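PDB 4LLS: geranyltranstransferase from Roseobacter denitrificans, which probably condenses farnesyl diphosphate with isopentenyl diphosphate to make geranylgeranyl diphosphate, in a metal-dependent active site. Local coordinates for residues E83-W86 / S87-I91; A93-A96 / Y97-V100; S149-A152 / E153-A156. One frame throughout, in Å; residues are numbered along the deposited sequence.

Contact 1: E83-W86 / S87-I91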
loop_
_atom_site.group_PDB
_atom_site.type_symbol
_atom_site.label_atom_id
_atom_site.label_comp_id
_atom_site.label_asym_id
_atom_site.label_seq_id
_atom_site.Cartn_x
_atom_site.Cartn_y
_atom_site.Cartn_z
ATOM N N GLU A 83 -10.614 19.162 7.133
ATOM C CA GLU A 83 -9.389 18.798 6.407
ATOM C C GLU A 83 -8.681 17.621 7.097
ATOM O O GLU A 83 -8.301 16.623 6.460
ATOM C CB GLU A 83 -8.405 19.951 6.273
ATOM C CG GLU A 83 -8.956 21.023 5.353
ATOM C CD GLU A 83 -8.172 22.300 5.381
ATOM O OE1 GLU A 83 -6.994 22.307 5.772
ATOM O OE2 GLU A 83 -8.762 23.307 4.907
ATOM N N ALA A 84 -8.557 17.693 8.418
ATOM C CA ALA A 84 -7.732 16.739 9.141
ATOM C C ALA A 84 -8.322 15.344 9.051
ATOM O O ALA A 84 -7.585 14.367 9.124
ATOM C CB ALA A 84 -7.617 17.163 10.588
ATOM N N ILE A 85 -9.639 15.222 8.927
ATOM C CA ILE A 85 -10.292 13.904 8.831
ATOM C C ILE A 85 -9.673 13.027 7.719
ATOM O O ILE A 85 -9.683 11.804 7.823
ATOM C CB ILE A 85 -11.820 14.036 8.685
ATOM C CG1 ILE A 85 -12.489 12.708 8.935
ATOM C CG2 ILE A 85 -12.210 14.612 7.326
ATOM C CD1 ILE A 85 -12.287 12.099 10.307
ATOM N N TRP A 86 -9.237 13.634 6.604
ATOM C CA TRP A 86 -8.672 12.852 5.516
ATOM C C TRP A 86 -7.421 12.115 6.008
ATOM O O TRP A 86 -7.235 10.921 5.704
ATOM C CB TRP A 86 -8.363 13.739 4.312
ATOM C CG TRP A 86 -9.609 14.271 3.661
ATOM C CD1 TRP A 86 -10.269 15.419 3.967
ATOM C CD2 TRP A 86 -10.391 13.592 2.691
ATOM N NE1 TRP A 86 -11.464 15.481 3.249
ATOM C CE2 TRP A 86 -11.566 14.364 2.464
ATOM C CE3 TRP A 86 -10.259 12.357 2.044
ATOM C CZ2 TRP A 86 -12.563 13.952 1.589
ATOM C CZ3 TRP A 86 -11.221 11.979 1.163
ATOM C CH2 TRP A 86 -12.353 12.784 0.915
ATOM N N SER A 87 -6.517 12.834 6.660
ATOM C CA SER A 87 -5.284 12.230 7.154
ATOM C C SER A 87 -5.553 11.283 8.324
ATOM O O SER A 87 -4.881 10.245 8.480
ATOM C CB SER A 87 -4.328 13.316 7.594
ATOM O OG SER A 87 -3.817 14.008 6.490
ATOM N N ALA A 88 -6.537 11.585 9.145
ATOM C CA ALA A 88 -6.908 10.688 10.232
ATOM C C ALA A 88 -7.420 9.354 9.712
ATOM O O ALA A 88 -7.099 8.284 10.258
ATOM C CB ALA A 88 -7.969 11.354 11.146
ATOM N N THR A 89 -8.322 9.405 8.734
ATOM C CA THR A 89 -8.814 8.211 8.093
ATOM C C THR A 89 -7.694 7.474 7.360
ATOM O O THR A 89 -7.640 6.247 7.393
ATOM C CB THR A 89 -10.020 8.543 7.204
ATOM O OG1 THR A 89 -10.970 9.293 8.010
ATOM C CG2 THR A 89 -10.687 7.341 6.682
ATOM N N ALA A 90 -6.801 8.224 6.732
ATOM C CA ALA A 90 -5.664 7.603 6.033
ATOM C C ALA A 90 -4.842 6.738 6.968
ATOM O O ALA A 90 -4.503 5.605 6.627
ATOM C CB ALA A 90 -4.792 8.657 5.383
ATOM N N ILE A 91 -4.454 7.272 8.115
ATOM C CA ILE A 91 -3.589 6.474 8.992
ATOM C C ILE A 91 -4.356 5.282 9.549
ATOM O O ILE A 91 -3.761 4.212 9.756
ATOM C CB ILE A 91 -2.921 7.325 10.077
ATOM C CG1 ILE A 91 -1.774 6.537 10.688
ATOM C CG2 ILE A 91 -3.905 7.814 11.134
ATOM C CD1 ILE A 91 -0.626 6.202 9.748
HETATM O O HOH W 1 -5.616 16.068 6.234
#
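Thr89 turns its hydroxyl back onto the carbonyl of Ile85, one turn earlier in helix 81-102 of the all-helical prenyl synthase fold, so that this local contact joins the usual i to i-4 backbone bonding with a side-chain bond to the same acceptor. Thr89 OG1 donates to Ile85 O at 2.8 Å, and Thr89 N reaches the same Ile85 O at 2.9 Å. The two donors approach from opposite faces of the carbonyl plane, so one oxygen is gripped twice and a buried hydroxyl finds its acceptor within its own helix. The first torsion of Thr89 makes this possible: at -52° it sets OG1 beside the backbone N, facing the preceding turn. On either side of this fork, Ala88 N bonds to Ala84 O and Ala90 N to Trp86 O.

A second polar link runs through water. Ser87 OG donates to water 1 at 2.7 Å, and that water donates in turn to Glu83 O, 2.8 Å away, bridging one helical turn.

The apolar part is looser, with Ile85 CD1 4.5 Å from Ala88 CB. Ile85 CG1 and CD1 also flank the hydroxyl of Thr89, each 3.9 Å from OG1. Other helices cover this turn: Ala84 and Ala88 pack on Leu71 of helix 65-76, whereas Ile85 and Thr89 meet His38 of helix 22-43.

Trp86 leaves the helix pointing away from residues 87-91, and its ring stacks on His145 and meets His38 edge-to-face. The indole also presents an edge to the backbone of the turn before, where Glu83 O lies in the ring plane, 3.4 Å from Trp86 CD1.

Contact 2: A93-A96 / Y97-V100. With IPE (3-methylbut-3-enyl trihydrogen diphosphate), chain C; GST (geranyl S-thiolodiphosphate), chain D.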
loop_
_atom_site.group_PDB
_atom_site.type_symbol
_atom_site.label_atom_id
_atom_site.label_comp_id
_atom_site.label_asym_id
_atom_site.label_seq_id
_atom_site.Cartn_x
_atom_site.Cartn_y
_atom_site.Cartn_z
ATOM N N ALA A 93 -6.612 3.627 7.859
ATOM C CA ALA A 93 -6.597 2.670 6.753
ATOM C C ALA A 93 -5.270 1.927 6.682
ATOM O O ALA A 93 -5.208 0.704 6.500
ATOM C CB ALA A 93 -6.863 3.374 5.444
ATOM N N LEU A 94 -4.173 2.648 6.839
ATOM C CA LEU A 94 -2.831 2.050 6.819
ATOM C C LEU A 94 -2.722 1.058 7.987
ATOM O O LEU A 94 -2.314 -0.101 7.789
ATOM C CB LEU A 94 -1.769 3.144 6.898
ATOM C CG LEU A 94 -0.331 2.863 6.405
ATOM C CD1 LEU A 94 0.328 1.678 7.111
ATOM C CD2 LEU A 94 -0.300 2.696 4.904
ATOM N N HIS A 95 -3.014 1.499 9.185
ATOM C CA HIS A 95 -3.010 0.635 10.350
ATOM C C HIS A 95 -3.859 -0.593 10.092
ATOM O O HIS A 95 -3.454 -1.732 10.417
ATOM C CB HIS A 95 -3.486 1.478 11.510
ATOM C CG HIS A 95 -3.740 0.725 12.763
ATOM N ND1 HIS A 95 -2.752 0.076 13.460
ATOM C CD2 HIS A 95 -4.853 0.664 13.528
ATOM C CE1 HIS A 95 -3.268 -0.429 14.573
ATOM N NE2 HIS A 95 -4.536 -0.069 14.644
ATOM N N ALA A 96 -5.071 -0.403 9.601
ATOM C CA ALA A 96 -5.961 -1.539 9.370
ATOM C C ALA A 96 -5.331 -2.524 8.423
ATOM O O ALA A 96 -5.435 -3.749 8.646
ATOM C CB ALA A 96 -7.302 -1.114 8.838
ATOM N N TYR A 97 -4.702 -2.052 7.367
ATOM C CA TYR A 97 -4.073 -2.961 6.394
ATOM C C TYR A 97 -3.027 -3.797 7.105
ATOM O O TYR A 97 -2.958 -5.047 6.908
ATOM C CB TYR A 97 -3.457 -2.178 5.208
ATOM C CG TYR A 97 -1.983 -2.368 4.992
ATOM C CD1 TYR A 97 -1.466 -3.568 4.509
ATOM C CD2 TYR A 97 -1.105 -1.328 5.128
ATOM C CE1 TYR A 97 -0.113 -3.731 4.362
ATOM C CE2 TYR A 97 0.233 -1.440 4.823
ATOM C CZ TYR A 97 0.742 -2.661 4.461
ATOM O OH TYR A 97 2.099 -2.854 4.304
ATOM N N SER A 98 -2.221 -3.176 7.940
ATOM C CA SER A 98 -1.130 -3.881 8.618
ATOM C C SER A 98 -1.669 -4.998 9.489
ATOM O O SER A 98 -1.062 -6.063 9.572
ATOM C CB SER A 98 -0.244 -2.899 9.436
ATOM O OG SER A 98 -0.878 -2.510 10.668
ATOM N N LEU A 99 -2.832 -4.793 10.083
ATOM C CA LEU A 99 -3.414 -5.809 10.996
ATOM C C LEU A 99 -4.008 -6.953 10.167
ATOM O O LEU A 99 -3.917 -8.123 10.575
ATOM C CB LEU A 99 -4.472 -5.225 11.910
ATOM C CG LEU A 99 -4.015 -4.106 12.859
ATOM C CD1 LEU A 99 -5.181 -3.640 13.719
ATOM C CD2 LEU A 99 -2.801 -4.480 13.679
ATOM N N VAL A 100 -4.593 -6.660 9.029
ATOM C CA VAL A 100 -5.168 -7.708 8.180
ATOM C C VAL A 100 -4.042 -8.642 7.775
ATOM O O VAL A 100 -4.181 -9.882 7.809
ATOM C CB VAL A 100 -5.858 -7.139 6.949
ATOM C CG1 VAL A 100 -6.275 -8.257 6.017
ATOM C CG2 VAL A 100 -7.063 -6.331 7.360
HETATM C C1 IPE C . -2.883 -3.085 17.706
HETATM O O1 IPE C . -3.066 -1.655 17.748
HETATM C C2 IPE C . -1.607 -3.387 16.927
HETATM C C3 IPE C . -0.406 -2.753 17.582
HETATM C C4 IPE C . 0.372 -1.891 16.929
HETATM C C5 IPE C . 0.021 -3.210 18.943
HETATM P PA IPE C . -4.271 -1.038 18.589
HETATM O O1A IPE C . -4.240 -1.587 20.023
HETATM O O2A IPE C . -4.176 0.413 18.442
HETATM O O3A IPE C . -5.573 -1.561 17.852
HETATM P PB IPE C . -7.046 -0.985 17.494
HETATM O O1B IPE C . -7.947 -2.209 17.437
HETATM O O2B IPE C . -7.445 -0.033 18.585
HETATM O O3B IPE C . -6.828 -0.269 16.183
HETATM P PA GST D . -1.493 -7.509 18.145
HETATM O O1A GST D . -2.651 -6.513 18.170
HETATM O O2A GST D . -1.094 -8.053 19.510
HETATM O O3A GST D . -1.681 -8.603 17.099
HETATM O O1B GST D . -0.262 -6.645 17.625
HETATM P PB GST D . 1.237 -7.161 17.663
HETATM O O2B GST D . 1.842 -7.122 18.997
HETATM O O3B GST D . 1.330 -8.556 16.957
HETATM S S1 GST D . 2.147 -5.761 16.586
HETATM C C1 GST D . 1.225 -5.964 15.099
HETATM C C2 GST D . 2.012 -5.583 13.868
HETATM C C3 GST D . 1.928 -4.363 13.317
HETATM C C10 GST D . 1.134 -3.272 13.950
HETATM C C4 GST D . 2.718 -4.016 12.101
HETATM C C5 GST D . 2.582 -5.165 11.093
HETATM C C6 GST D . 3.342 -4.875 9.840
HETATM C C7 GST D . 3.027 -5.398 8.635
HETATM C C9 GST D . 1.901 -6.359 8.324
HETATM C C8 GST D . 3.904 -4.925 7.519
HETATM O O HOH W 2 -0.166 -0.711 12.746
#
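His95 and Leu99, one turn apart on helix 81-102, cross obliquely where this helix lines the isopentenyl diphosphate pocket. His95 CB points away from residues 97-100, but with CG anti to the backbone N (chi1 172°) the ring comes back beside Leu99 and reaches the ligand. ND1 is hydrogen-bonded to water 2 at 2.8 Å. The water lies in the ring plane and donates to Ser98 OG, while that hydroxyl donates to His95 O, 2.7 Å away. The loop from ring to water to serine to the histidine's own carbonyl ties the imidazole to its backbone and is likely to limit its rotation; Leu99 N also bonds to His95 O, so this oxygen has two donors. CE1 meets the ester oxygen of the ligand, IPE O1, at the ring edge, and has Leu99 CD1 at 3.8 Å. At the tip, NE2 donates to the terminal diphosphate oxygen IPE O3B at 2.8 Å, with an N-H...O angle of 152°, and CD2 lies 3.4 Å from the same IPE O3B. Leu99 CD1 covers one ring face in a CH-pi contact, 4.1 Å from the centroid of the His95 ring, while Leu99 CD2 reaches IPE C2 at 3.6 Å. One leucine thus touches both the histidine ring and the carbon chain of isopentenyl diphosphate. Ser98 O comes close to C9 of geranyl S-thiolodiphosphate, so the helix borders both ligands.

Leu94 and Tyr97 lie side by side, with Leu94 CD1 3.9 Å from Tyr97 CE2.

Lys63, Arg66 and Arg114 also hydrogen-bond to isopentenyl diphosphate. Leu94 and Tyr97 pack against helices 125-144 and 171-184, Tyr97 also reaching Asp133 of the second subunit, and Ala96 and Val100 rest on helix 50-59.

Contact 3: S149-A152 / E153-A156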
loop_
_atom_site.group_PDB
_atom_site.type_symbol
_atom_site.label_atom_id
_atom_site.label_comp_id
_atom_site.label_asym_id
_atom_site.label_seq_id
_atom_site.Cartn_x
_atom_site.Cartn_y
_atom_site.Cartn_z
ATOM N N SER A 149 -5.751 18.998 2.325
ATOM C CA SER A 149 -5.072 20.274 2.545
ATOM C C SER A 149 -5.246 21.116 1.294
ATOM O O SER A 149 -5.100 20.592 0.175
ATOM C CB SER A 149 -3.585 20.092 2.829
ATOM O OG SER A 149 -2.888 21.325 2.946
ATOM N N ALA A 150 -5.371 22.429 1.468
ATOM C CA ALA A 150 -5.315 23.321 0.301
ATOM C C ALA A 150 -3.917 23.416 -0.297
ATOM O O ALA A 150 -3.749 23.874 -1.448
ATOM C CB ALA A 150 -5.783 24.700 0.722
ATOM N N SER A 151 -2.893 23.025 0.442
ATOM C CA SER A 151 -1.538 23.015 -0.047
ATOM C C SER A 151 -1.132 21.681 -0.632
ATOM O O SER A 151 -1.046 20.691 0.081
ATOM C CB SER A 151 -0.566 23.363 1.069
ATOM O OG SER A 151 0.791 23.213 0.716
ATOM N N ALA A 152 -0.787 21.667 -1.908
ATOM C CA ALA A 152 -0.216 20.471 -2.507
ATOM C C ALA A 152 1.114 20.068 -1.917
ATOM O O ALA A 152 1.460 18.879 -1.884
ATOM C CB ALA A 152 -0.127 20.646 -4.020
ATOM N N GLU A 153 1.920 21.035 -1.495
ATOM C CA GLU A 153 3.164 20.736 -0.843
ATOM C C GLU A 153 2.912 19.941 0.452
ATOM O O GLU A 153 3.588 18.945 0.668
ATOM C CB GLU A 153 3.967 21.992 -0.506
ATOM C CG GLU A 153 5.453 21.650 -0.344
ATOM C CD GLU A 153 6.190 21.461 -1.671
ATOM O OE1 GLU A 153 6.983 20.496 -1.796
ATOM O OE2 GLU A 153 6.037 22.313 -2.576
ATOM N N VAL A 154 1.879 20.305 1.184
ATOM C CA VAL A 154 1.520 19.582 2.417
ATOM C C VAL A 154 1.083 18.171 2.043
ATOM O O VAL A 154 1.580 17.204 2.652
ATOM C CB VAL A 154 0.407 20.317 3.185
ATOM C CG1 VAL A 154 -0.223 19.407 4.239
ATOM C CG2 VAL A 154 0.958 21.579 3.837
ATOM N N ARG A 155 0.237 18.023 1.032
ATOM C CA ARG A 155 -0.255 16.676 0.660
ATOM C C ARG A 155 0.885 15.776 0.195
ATOM O O ARG A 155 0.980 14.604 0.567
ATOM C CB ARG A 155 -1.364 16.708 -0.376
ATOM C CG ARG A 155 -2.546 17.522 0.108
ATOM C CD ARG A 155 -3.836 17.198 -0.592
ATOM N NE ARG A 155 -3.755 17.244 -2.044
ATOM C CZ ARG A 155 -3.685 18.370 -2.752
ATOM N NH1 ARG A 155 -3.796 19.577 -2.172
ATOM N NH2 ARG A 155 -3.678 18.291 -4.064
ATOM N N ALA A 156 1.738 16.285 -0.663
ATOM C CA ALA A 156 2.854 15.486 -1.148
ATOM C C ALA A 156 3.776 15.081 -0.011
ATOM O O ALA A 156 4.237 13.931 0.019
ATOM C CB ALA A 156 3.632 16.292 -2.168
HETATM O O HOH W 3 -3.828 22.094 -3.502
#
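Ser151 OG sits opposite its own backbone N (chi1 173°), which brings it to the first turn of helix 152-166, and a bend at chi3 (-52°) carries the guanidinium of Arg155 back over the loop that leads in. Ser151 is the N-cap of the helix: its OG accepts from Val154 N at 3.1 Å, satisfying an amide of the first turn, while Ser151 O accepts from Arg155 N to begin the regular bonding. Ser151 CB and OG also pack against CG2 of Val154, whose other methyl, CG1, lies on Ser149 OG at 3.5 Å.

Arg155 folds alongside the loop. Its CG touches Ser149 CB at 3.9 Å, and its NH1 donates to Ser149 O at 2.9 Å, an acceptor tilted 24° from the guanidinium plane. Water 3, in that plane, accepts from Arg155 NH1 and donates to Ala150 O, adding a second, indirect hold on the loop. Ala152 CA lies over one face of the group, and NE is bonded to Thr144 O. The helix start also lies at the dimer interface, where Glu153 OE1 forms a salt bridge with Arg155 NH2 of the second subunit and Ala152 packs on that subunit's Glu153. Replacing Arg155 with an alanine in both subunits would probably leave Ser149 O and Thr144 O without these donors, set the 149-151 turn freer to move and deprive Glu153 of its charged mate across the interface.

Within the loop, Ser149 OG closes an ST turn by accepting from Ser151 N at 3.0 Å.

Overall arrangement
Contacts 1 and 2 lie in series on one helix, 81-102, with centres about 14 Å apart, and both are buried. In each a hydroxyl donates to a carbonyl of the preceding turn, but contact 1 packs among neighbouring helices, away from the ligand sites, whereas contact 2 turns its histidine and leucine to the bound isopentenyl diphosphate, with the geranyl analogue close by. Contact 3, only partly buried and about 23 Å from the chain centre, belongs to another element, the start of helix 152-166. There the serine hydroxyls accept from backbone amides instead, and charged groups reach the second subunit. It meets contact 1 through Glu83 and Ser149, but stays about 13 Å from contact 2 at the nearest atoms.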